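Local coordinates for SPbeta prophage-derived aminoglycoside N(3')-acetyltransferase-like protein YokD (Bacillus subtilis, PDB 2NYG) that binds coenzyme A and probably acts as an N-acetyltransferase that may contribute to aminoglycoside antibiotic resistance, at residues 164-178 with 245-257. Residues are numbered along the deposited sequence; the frame is centred on the assembly and turned at random.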
loop_
_atom_site.group_PDB
_atom_site.type_symbol
_atom_site.label_atom_id
_atom_site.label_comp_id
_atom_site.label_asym_id
_atom_site.label_seq_id
_atom_site.Cartn_x
_atom_site.Cartn_y
_atom_site.Cartn_z
ATOM N N LEU A 164 11.031 10.496 20.223
ATOM C CA LEU A 164 12.169 9.700 19.807
ATOM C C LEU A 164 13.453 10.368 20.286
ATOM O O LEU A 164 14.509 9.736 20.360
ATOM C CB LEU A 164 12.196 9.551 18.282
ATOM C CG LEU A 164 11.016 8.896 17.552
ATOM C CD1 LEU A 164 11.418 8.579 16.111
ATOM C CD2 LEU A 164 10.630 7.614 18.239
ATOM N N TYR A 165 13.366 11.652 20.616
ATOM C CA TYR A 165 14.540 12.371 21.072
ATOM C C TYR A 165 14.851 12.110 22.541
ATOM O O TYR A 165 16.021 11.937 22.902
ATOM C CB TYR A 165 14.380 13.875 20.844
ATOM C CG TYR A 165 15.543 14.684 21.387
ATOM C CD1 TYR A 165 16.761 14.762 20.694
ATOM C CD2 TYR A 165 15.442 15.336 22.618
ATOM C CE1 TYR A 165 17.839 15.465 21.219
ATOM C CE2 TYR A 165 16.513 16.038 23.143
ATOM C CZ TYR A 165 17.704 16.098 22.446
ATOM O OH TYR A 165 18.759 16.769 22.997
ATOM N N ILE A 166 13.817 12.072 23.381
ATOM C CA ILE A 166 14.003 11.849 24.815
ATOM C C ILE A 166 14.531 10.456 25.166
ATOM O O ILE A 166 15.504 10.324 25.910
ATOM C CB ILE A 166 12.697 12.096 25.593
ATOM C CG1 ILE A 166 11.559 11.322 24.942
ATOM C CG2 ILE A 166 12.382 13.581 25.644
ATOM C CD1 ILE A 166 10.180 11.657 25.507
ATOM N N ARG A 167 13.903 9.415 24.635
ATOM C CA ARG A 167 14.352 8.063 24.923
ATOM C C ARG A 167 15.235 7.496 23.814
ATOM O O ARG A 167 14.939 7.621 22.627
ATOM C CB ARG A 167 13.156 7.156 25.165
ATOM N N GLU A 168 16.329 6.871 24.223
ATOM C CA GLU A 168 17.288 6.275 23.304
ATOM C C GLU A 168 16.611 5.724 22.048
ATOM O O GLU A 168 15.817 4.788 22.123
ATOM C CB GLU A 168 18.054 5.161 24.027
ATOM C CG GLU A 168 19.304 4.669 23.312
ATOM C CD GLU A 168 20.082 3.655 24.137
ATOM O OE1 GLU A 168 20.475 3.996 25.270
ATOM O OE2 GLU A 168 20.302 2.521 23.656
ATOM N N SER A 169 16.927 6.324 20.900
ATOM C CA SER A 169 16.379 5.917 19.603
ATOM C C SER A 169 17.456 5.921 18.546
ATOM O O SER A 169 18.429 6.658 18.647
ATOM C CB SER A 169 15.297 6.882 19.140
ATOM O OG SER A 169 14.132 6.757 19.922
ATOM N N TYR A 170 17.292 5.112 17.516
ATOM C CA TYR A 170 18.276 5.120 16.453
ATOM C C TYR A 170 17.585 5.362 15.137
ATOM O O TYR A 170 16.385 5.129 15.004
ATOM C CB TYR A 170 19.040 3.793 16.390
ATOM C CG TYR A 170 19.899 3.524 17.603
ATOM C CD1 TYR A 170 19.326 3.120 18.805
ATOM C CD2 TYR A 170 21.276 3.717 17.561
ATOM C CE1 TYR A 170 20.104 2.915 19.941
ATOM C CE2 TYR A 170 22.070 3.515 18.692
ATOM C CZ TYR A 170 21.478 3.108 19.879
ATOM O OH TYR A 170 22.258 2.837 20.982
ATOM N N VAL A 171 18.343 5.859 14.171
ATOM C CA VAL A 171 17.817 6.083 12.838
ATOM C C VAL A 171 18.446 4.989 11.982
ATOM O O VAL A 171 19.596 4.619 12.185
ATOM C CB VAL A 171 18.222 7.469 12.278
ATOM C CG1 VAL A 171 17.686 7.633 10.862
ATOM C CG2 VAL A 171 17.681 8.562 13.151
ATOM N N LEU A 172 17.683 4.434 11.057
ATOM C CA LEU A 172 18.218 3.402 10.187
ATOM C C LEU A 172 17.950 3.808 8.753
ATOM O O LEU A 172 16.804 3.894 8.330
ATOM C CB LEU A 172 17.561 2.045 10.455
ATOM C CG LEU A 172 17.850 0.981 9.385
ATOM C CD1 LEU A 172 19.338 0.747 9.297
ATOM C CD2 LEU A 172 17.133 -0.309 9.701
ATOM N N LEU A 173 19.007 4.092 8.013
ATOM C CA LEU A 173 18.846 4.450 6.627
ATOM C C LEU A 173 19.144 3.152 5.904
ATOM O O LEU A 173 20.288 2.711 5.820
ATOM C CB LEU A 173 19.831 5.555 6.229
ATOM C CG LEU A 173 19.687 6.871 6.997
ATOM C CD1 LEU A 173 20.740 7.853 6.542
ATOM C CD2 LEU A 173 18.317 7.442 6.782
ATOM N N LEU A 174 18.083 2.521 5.419
ATOM C CA LEU A 174 18.182 1.251 4.709
ATOM C C LEU A 174 18.084 1.550 3.222
ATOM O O LEU A 174 17.007 1.596 2.635
ATOM C CB LEU A 174 17.058 0.331 5.189
ATOM C CG LEU A 174 16.756 -1.043 4.615
ATOM C CD1 LEU A 174 17.998 -1.804 4.269
ATOM C CD2 LEU A 174 15.946 -1.775 5.662
ATOM N N GLY A 175 19.232 1.776 2.616
ATOM C CA GLY A 175 19.218 2.096 1.215
ATOM C C GLY A 175 18.949 3.572 0.987
ATOM O O GLY A 175 18.942 4.001 -0.149
ATOM N N ALA A 176 18.728 4.349 2.044
ATOM C CA ALA A 176 18.484 5.786 1.884
ATOM C C ALA A 176 19.655 6.610 2.379
ATOM O O ALA A 176 20.507 6.120 3.110
ATOM C CB ALA A 176 17.245 6.201 2.633
ATOM N N ASP A 177 19.688 7.876 1.985
ATOM C CA ASP A 177 20.755 8.770 2.415
ATOM C C ASP A 177 20.203 9.755 3.441
ATOM O O ASP A 177 19.037 9.681 3.827
ATOM C CB ASP A 177 21.349 9.537 1.224
ATOM C CG ASP A 177 22.850 9.787 1.377
ATOM O OD1 ASP A 177 23.309 10.105 2.502
ATOM O OD2 ASP A 177 23.570 9.671 0.363
ATOM N N PHE A 178 21.052 10.679 3.870
ATOM C CA PHE A 178 20.682 11.680 4.856
ATOM C C PHE A 178 19.548 12.620 4.474
ATOM O O PHE A 178 18.809 13.097 5.336
ATOM C CB PHE A 178 21.906 12.496 5.215
ATOM C CG PHE A 178 22.897 11.750 6.047
ATOM C CD1 PHE A 178 24.178 11.490 5.566
ATOM C CD2 PHE A 178 22.556 11.323 7.330
ATOM C CE1 PHE A 178 25.111 10.819 6.355
ATOM C CE2 PHE A 178 23.477 10.652 8.124
ATOM C CZ PHE A 178 24.760 10.400 7.639
ATOM N N ALA A 245 21.939 -3.097 -0.443
ATOM C CA ALA A 245 21.744 -1.703 -0.063
ATOM C C ALA A 245 22.751 -1.267 0.983
ATOM O O ALA A 245 23.110 -2.033 1.866
ATOM C CB ALA A 245 20.337 -1.495 0.471
ATOM N N ASN A 246 23.199 -0.022 0.871
ATOM C CA ASN A 246 24.170 0.556 1.803
ATOM C C ASN A 246 23.420 1.183 2.945
ATOM O O ASN A 246 22.541 2.016 2.735
ATOM C CB ASN A 246 25.020 1.616 1.100
ATOM C CG ASN A 246 25.984 1.014 0.115
ATOM O OD1 ASN A 246 25.919 1.291 -1.079
ATOM N ND2 ASN A 246 26.887 0.175 0.611
ATOM N N CYS A 247 23.773 0.805 4.160
ATOM C CA CYS A 247 23.047 1.336 5.301
ATOM C C CYS A 247 23.878 1.939 6.417
ATOM O O CYS A 247 25.072 1.666 6.567
ATOM C CB CYS A 247 22.185 0.233 5.926
ATOM S SG CYS A 247 21.264 -0.800 4.780
ATOM N N ARG A 248 23.229 2.783 7.206
ATOM C CA ARG A 248 23.889 3.318 8.361
ATOM C C ARG A 248 22.887 3.450 9.471
ATOM O O ARG A 248 21.728 3.770 9.246
ATOM C CB ARG A 248 24.608 4.634 8.075
ATOM C CG ARG A 248 23.863 5.691 7.365
ATOM C CD ARG A 248 24.879 6.759 7.012
ATOM N NE ARG A 248 24.549 7.454 5.772
ATOM C CZ ARG A 248 25.403 7.651 4.772
ATOM N NH1 ARG A 248 26.650 7.205 4.859
ATOM N NH2 ARG A 248 25.002 8.284 3.683
ATOM N N LEU A 249 23.344 3.129 10.673
ATOM C CA LEU A 249 22.516 3.185 11.860
ATOM C C LEU A 249 23.211 4.131 12.820
ATOM O O LEU A 249 24.406 3.978 13.071
ATOM C CB LEU A 249 22.407 1.789 12.490
ATOM C CG LEU A 249 21.712 1.761 13.853
ATOM C CD1 LEU A 249 20.217 1.968 13.674
ATOM C CD2 LEU A 249 21.977 0.456 14.550
ATOM N N PHE A 250 22.474 5.107 13.344
ATOM C CA PHE A 250 23.038 6.064 14.292
ATOM C C PHE A 250 22.029 6.570 15.311
ATOM O O PHE A 250 20.830 6.332 15.194
ATOM C CB PHE A 250 23.661 7.246 13.547
ATOM C CG PHE A 250 22.703 7.971 12.651
ATOM C CD1 PHE A 250 21.822 8.919 13.165
ATOM C CD2 PHE A 250 22.698 7.723 11.277
ATOM C CE1 PHE A 250 20.954 9.613 12.326
ATOM C CE2 PHE A 250 21.836 8.412 10.432
ATOM C CZ PHE A 250 20.963 9.359 10.956
ATOM N N SER A 251 22.540 7.267 16.316
ATOM C CA SER A 251 21.727 7.828 17.390
ATOM C C SER A 251 20.852 8.979 16.881
ATOM O O SER A 251 21.335 9.866 16.189
ATOM C CB SER A 251 22.648 8.324 18.495
ATOM O OG SER A 251 21.897 8.938 19.520
ATOM N N LEU A 252 19.568 8.960 17.216
ATOM C CA LEU A 252 18.681 10.003 16.749
ATOM C C LEU A 252 18.920 11.261 17.562
ATOM O O LEU A 252 19.075 12.354 17.009
ATOM C CB LEU A 252 17.224 9.552 16.845
ATOM C CG LEU A 252 16.114 10.499 16.366
ATOM C CD1 LEU A 252 14.885 9.726 15.991
ATOM C CD2 LEU A 252 15.786 11.499 17.456
ATOM N N THR A 253 18.972 11.098 18.886
ATOM C CA THR A 253 19.228 12.205 19.799
ATOM C C THR A 253 20.544 12.904 19.441
ATOM O O THR A 253 20.656 14.126 19.488
ATOM C CB THR A 253 19.314 11.693 21.227
ATOM O OG1 THR A 253 18.085 11.040 21.561
ATOM C CG2 THR A 253 19.551 12.826 22.180
ATOM N N GLU A 254 21.530 12.101 19.085
ATOM C CA GLU A 254 22.855 12.575 18.728
ATOM C C GLU A 254 22.810 13.323 17.410
ATOM O O GLU A 254 23.521 14.304 17.206
ATOM C CB GLU A 254 23.757 11.361 18.635
ATOM C CG GLU A 254 25.229 11.577 18.464
ATOM C CD GLU A 254 26.000 10.323 18.844
ATOM O OE1 GLU A 254 27.090 10.081 18.290
ATOM O OE2 GLU A 254 25.522 9.576 19.718
ATOM N N ALA A 255 21.962 12.853 16.505
ATOM C CA ALA A 255 21.823 13.464 15.196
ATOM C C ALA A 255 21.082 14.789 15.304
ATOM O O ALA A 255 21.454 15.775 14.676
ATOM C CB ALA A 255 21.077 12.510 14.247
ATOM N N VAL A 256 20.026 14.824 16.095
ATOM C CA VAL A 256 19.282 16.068 16.216
ATOM C C VAL A 256 20.160 17.163 16.811
ATOM O O VAL A 256 20.216 18.282 16.291
ATOM C CB VAL A 256 18.004 15.906 17.091
ATOM C CG1 VAL A 256 17.259 17.228 17.178
ATOM C CG2 VAL A 256 17.090 14.854 16.487
ATOM N N ASP A 257 20.861 16.832 17.889
ATOM C CA ASP A 257 21.711 17.807 18.547
ATOM C C ASP A 257 22.727 18.421 17.613
ATOM O O ASP A 257 22.897 19.633 17.617
ATOM C CB ASP A 257 22.406 17.189 19.761
ATOM C CG ASP A 257 21.439 16.899 20.894
ATOM O OD1 ASP A 257 20.345 17.511 20.899
ATOM O OD2 ASP A 257 21.776 16.076 21.778
#
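Val171 and Phe250 face each other as a hydrogen-bonded pair of two antiparallel strands, 170-174 and 245-251, whose axes approach to 4.5 Å. Their backbones exchange two bonds, Val171 N to Phe250 O (2.7 Å) and Phe250 N to Val171 O. Leu173 and Arg248 repeat the pattern, and a weak Gly175 N to Asn246 O bond follows. Beyond the other end, strand 245-251 runs straight into helix 252-268, with Ser251 as N-cap, its OG accepting from Glu254 N. Leu252 N donates to Ser169 O at 2.9 Å, tying the helix's first turn to the residue just before Tyr170.

Between the end of helix 160-166 and helix 252-268, side chains make the bonds. Thr253 OG1 donates to Tyr165 O, and Tyr165 OH donates to the syn lone pair of Asp257 OD1 (2.7 Å). With CG anti to the backbone N (chi1 176°), the Tyr165 ring lodges as a knob among Leu252, Thr253, Val256 and Asp257.

Arg248 joins its strand to the turn after strand 170-174: NH2 forms a salt bridge to Asp177 OD1 (2.8 Å) whose hydrogen bond is bent and weak, while NH1 pairs with Glu232. That OD1 also takes Phe178 N on its anti lone pair.

The guanidinium lies over one face of the Phe178 ring, planes 3° apart. Val171 CB makes a CH-pi contact over one face of Phe250, and Leu173 CD1 meets that ring's edge. On the opposite sheet face, Leu174 CD1 packs on Cys247 SG at 3.5 Å.

Ala176 touches the bound coenzyme A. Within the mixed sheet, strand 170-174 lies between 32-37 and 245-251; helix 224-234 packs against Phe178 and Ala255, helix 183-187 against Tyr165 and Leu252.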